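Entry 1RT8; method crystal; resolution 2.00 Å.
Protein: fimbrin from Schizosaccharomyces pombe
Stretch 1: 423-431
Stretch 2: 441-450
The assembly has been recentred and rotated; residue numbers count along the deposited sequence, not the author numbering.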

# COMPACT_ATOMS: atom_id res chain seq x y z
N LYS A 423 -24.51 5.56 22.13
CA LYS A 423 -23.95 6.42 23.16
C LYS A 423 -23.81 7.86 22.67
O LYS A 423 -22.71 8.41 22.66
CB LYS A 423 -22.59 5.88 23.62
CG LYS A 423 -22.64 4.43 24.10
CD LYS A 423 -21.33 3.98 24.75
CE LYS A 423 -21.42 2.51 25.14
NZ LYS A 423 -20.27 2.01 25.96
N GLY A 424 -24.93 8.46 22.27
CA GLY A 424 -24.91 9.84 21.79
C GLY A 424 -24.78 9.96 20.28
O GLY A 424 -24.41 11.02 19.78
N GLY A 425 -25.08 8.89 19.56
CA GLY A 425 -24.96 8.92 18.12
C GLY A 425 -25.97 9.79 17.40
O GLY A 425 -27.01 10.14 17.97
N LYS A 426 -25.68 10.15 16.16
CA LYS A 426 -26.58 10.99 15.38
C LYS A 426 -27.33 10.20 14.31
O LYS A 426 -28.36 10.64 13.82
CB LYS A 426 -25.80 12.14 14.74
CG LYS A 426 -25.25 13.14 15.76
CD LYS A 426 -26.37 13.85 16.51
CE LYS A 426 -25.85 14.56 17.76
NZ LYS A 426 -24.82 15.59 17.46
N GLY A 427 -26.80 9.03 13.95
CA GLY A 427 -27.45 8.22 12.93
C GLY A 427 -28.48 7.26 13.50
O GLY A 427 -29.07 7.50 14.56
N SER A 428 -28.69 6.15 12.80
CA SER A 428 -29.65 5.14 13.23
C SER A 428 -28.98 3.82 13.59
O SER A 428 -27.86 3.54 13.17
CB SER A 428 -30.68 4.89 12.13
OG SER A 428 -31.66 5.92 12.08
N GLN A 429 -29.68 3.02 14.39
CA GLN A 429 -29.21 1.71 14.78
C GLN A 429 -29.33 0.86 13.53
O GLN A 429 -30.15 1.16 12.66
CB GLN A 429 -30.11 1.14 15.88
CG GLN A 429 -29.99 1.88 17.20
CD GLN A 429 -28.83 1.37 18.02
OE1 GLN A 429 -28.86 0.24 18.51
NE2 GLN A 429 -27.81 2.20 18.18
N ILE A 430 -28.54 -0.20 13.43
CA ILE A 430 -28.61 -1.04 12.25
C ILE A 430 -29.22 -2.41 12.52
O ILE A 430 -29.20 -2.91 13.65
CB ILE A 430 -27.22 -1.24 11.60
CG1 ILE A 430 -26.28 -1.98 12.56
CG2 ILE A 430 -26.62 0.11 11.23
CD1 ILE A 430 -24.97 -2.39 11.91
N ARG A 431 -29.77 -3.00 11.47
CA ARG A 431 -30.39 -4.31 11.56
C ARG A 431 -29.31 -5.38 11.46
O ARG A 431 -29.33 -6.37 12.19
CB ARG A 431 -31.40 -4.47 10.43
CG ARG A 431 -32.13 -5.79 10.44
CD ARG A 431 -33.25 -5.81 9.41
NE ARG A 431 -34.05 -7.02 9.50
CZ ARG A 431 -34.71 -7.41 10.60
NH1 ARG A 431 -34.66 -6.67 11.70
NH2 ARG A 431 -35.41 -8.53 10.59
N GLY A 441 -22.67 6.49 6.10
CA GLY A 441 -21.41 6.59 6.81
C GLY A 441 -21.54 7.19 8.20
O GLY A 441 -20.54 7.35 8.89
N VAL A 442 -22.77 7.52 8.60
CA VAL A 442 -23.01 8.11 9.91
C VAL A 442 -22.90 7.07 11.02
O VAL A 442 -22.30 7.33 12.07
CB VAL A 442 -24.41 8.76 9.96
CG1 VAL A 442 -24.65 9.37 11.34
CG2 VAL A 442 -24.52 9.82 8.89
N PHE A 443 -23.49 5.90 10.80
CA PHE A 443 -23.44 4.82 11.78
C PHE A 443 -22.00 4.53 12.23
O PHE A 443 -21.75 4.43 13.43
CB PHE A 443 -24.05 3.54 11.21
CG PHE A 443 -24.01 2.39 12.16
CD1 PHE A 443 -24.81 2.40 13.30
CD2 PHE A 443 -23.15 1.32 11.94
CE1 PHE A 443 -24.74 1.34 14.22
CE2 PHE A 443 -23.08 0.27 12.85
CZ PHE A 443 -23.88 0.28 13.99
N VAL A 444 -21.07 4.38 11.29
CA VAL A 444 -19.69 4.09 11.67
C VAL A 444 -19.07 5.21 12.50
O VAL A 444 -18.27 4.95 13.40
CB VAL A 444 -18.79 3.75 10.45
CG1 VAL A 444 -19.28 2.45 9.80
CG2 VAL A 444 -18.77 4.90 9.43
N LEU A 445 -19.43 6.46 12.21
CA LEU A 445 -18.92 7.58 12.99
C LEU A 445 -19.53 7.52 14.41
O LEU A 445 -18.86 7.85 15.39
CB LEU A 445 -19.24 8.90 12.28
CG LEU A 445 -18.43 9.14 11.00
CD1 LEU A 445 -18.99 10.32 10.23
CD2 LEU A 445 -16.97 9.40 11.36
N ASP A 446 -20.79 7.09 14.51
CA ASP A 446 -21.44 6.96 15.83
C ASP A 446 -20.77 5.85 16.66
O ASP A 446 -20.63 5.98 17.88
CB ASP A 446 -22.92 6.61 15.69
CG ASP A 446 -23.77 7.79 15.29
OD1 ASP A 446 -23.29 8.94 15.40
OD2 ASP A 446 -24.92 7.57 14.87
N VAL A 447 -20.38 4.76 16.00
CA VAL A 447 -19.71 3.67 16.69
C VAL A 447 -18.42 4.22 17.29
O VAL A 447 -18.11 3.99 18.46
CB VAL A 447 -19.35 2.52 15.73
CG1 VAL A 447 -18.56 1.46 16.47
CG2 VAL A 447 -20.62 1.92 15.15
N LEU A 448 -17.66 4.95 16.48
CA LEU A 448 -16.40 5.53 16.91
C LEU A 448 -16.62 6.53 18.03
O LEU A 448 -15.78 6.67 18.94
CB LEU A 448 -15.71 6.20 15.71
CG LEU A 448 -15.15 5.24 14.65
CD1 LEU A 448 -14.95 5.93 13.31
CD2 LEU A 448 -13.83 4.69 15.15
N HIS A 449 -17.75 7.22 17.97
CA HIS A 449 -18.10 8.21 18.97
C HIS A 449 -18.36 7.49 20.29
O HIS A 449 -18.11 8.02 21.37
CB HIS A 449 -19.34 9.00 18.54
CG HIS A 449 -19.81 9.98 19.57
ND1 HIS A 449 -20.81 9.69 20.48
CD2 HIS A 449 -19.37 11.22 19.89
CE1 HIS A 449 -20.95 10.71 21.31
NE2 HIS A 449 -20.09 11.65 20.97
N GLY A 450 -18.88 6.26 20.19
CA GLY A 450 -19.13 5.50 21.40
C GLY A 450 -17.83 5.01 22.03
O GLY A 450 -17.74 4.88 23.25

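An irregular segment, 423-431, lies along the helical stretch 441-450, and the two together bury 484 Å². Gly-441, at positive phi, makes no contact. Val-442 points toward the segment, its CG1 3.4 Å from Gly-427 N; a CB on Gly-427 would fall 2.7 Å from that same Val-442 CG1, a clash with the backbone as it stands, so the absence of a side chain suits this close approach. The CA-to-CB bond of Phe-443 (chi1 t) points sideways to the segment, but the ring comes nearer and meets Ile-430: Ile-430 CG2 sits over one face, 3.5 Å from the ring centroid in a CH-pi contact, while Ile-430 CD1 reaches Phe-443 CE2 at 3.4 Å. Both residues are buried, as suits their apolar side chains. Val-444 and Leu-445 stay out of reach. Asp-446 is the polar anchor: its carboxylate accepts two backbone hydrogen bonds, Lys-426 N to Asp-446 OD1 (2.8 Å) and Gly-427 N to Asp-446 OD2 (2.6 Å), so consecutive amides share one buried acidic group. A CB on Gly-425 would lie 2.7 Å from Asp-446 CG, a clash. Val-447 points away and Leu-448 is out of reach. His-449 (chi1 t) points toward the segment, with Lys-423 O at its ring edge, 3.2 Å from His-449 ND1. At Gly-450, the aliphatic part of Lys-423 packs on the backbone, Lys-423 CD lying 4.0 Å from Gly-450 O.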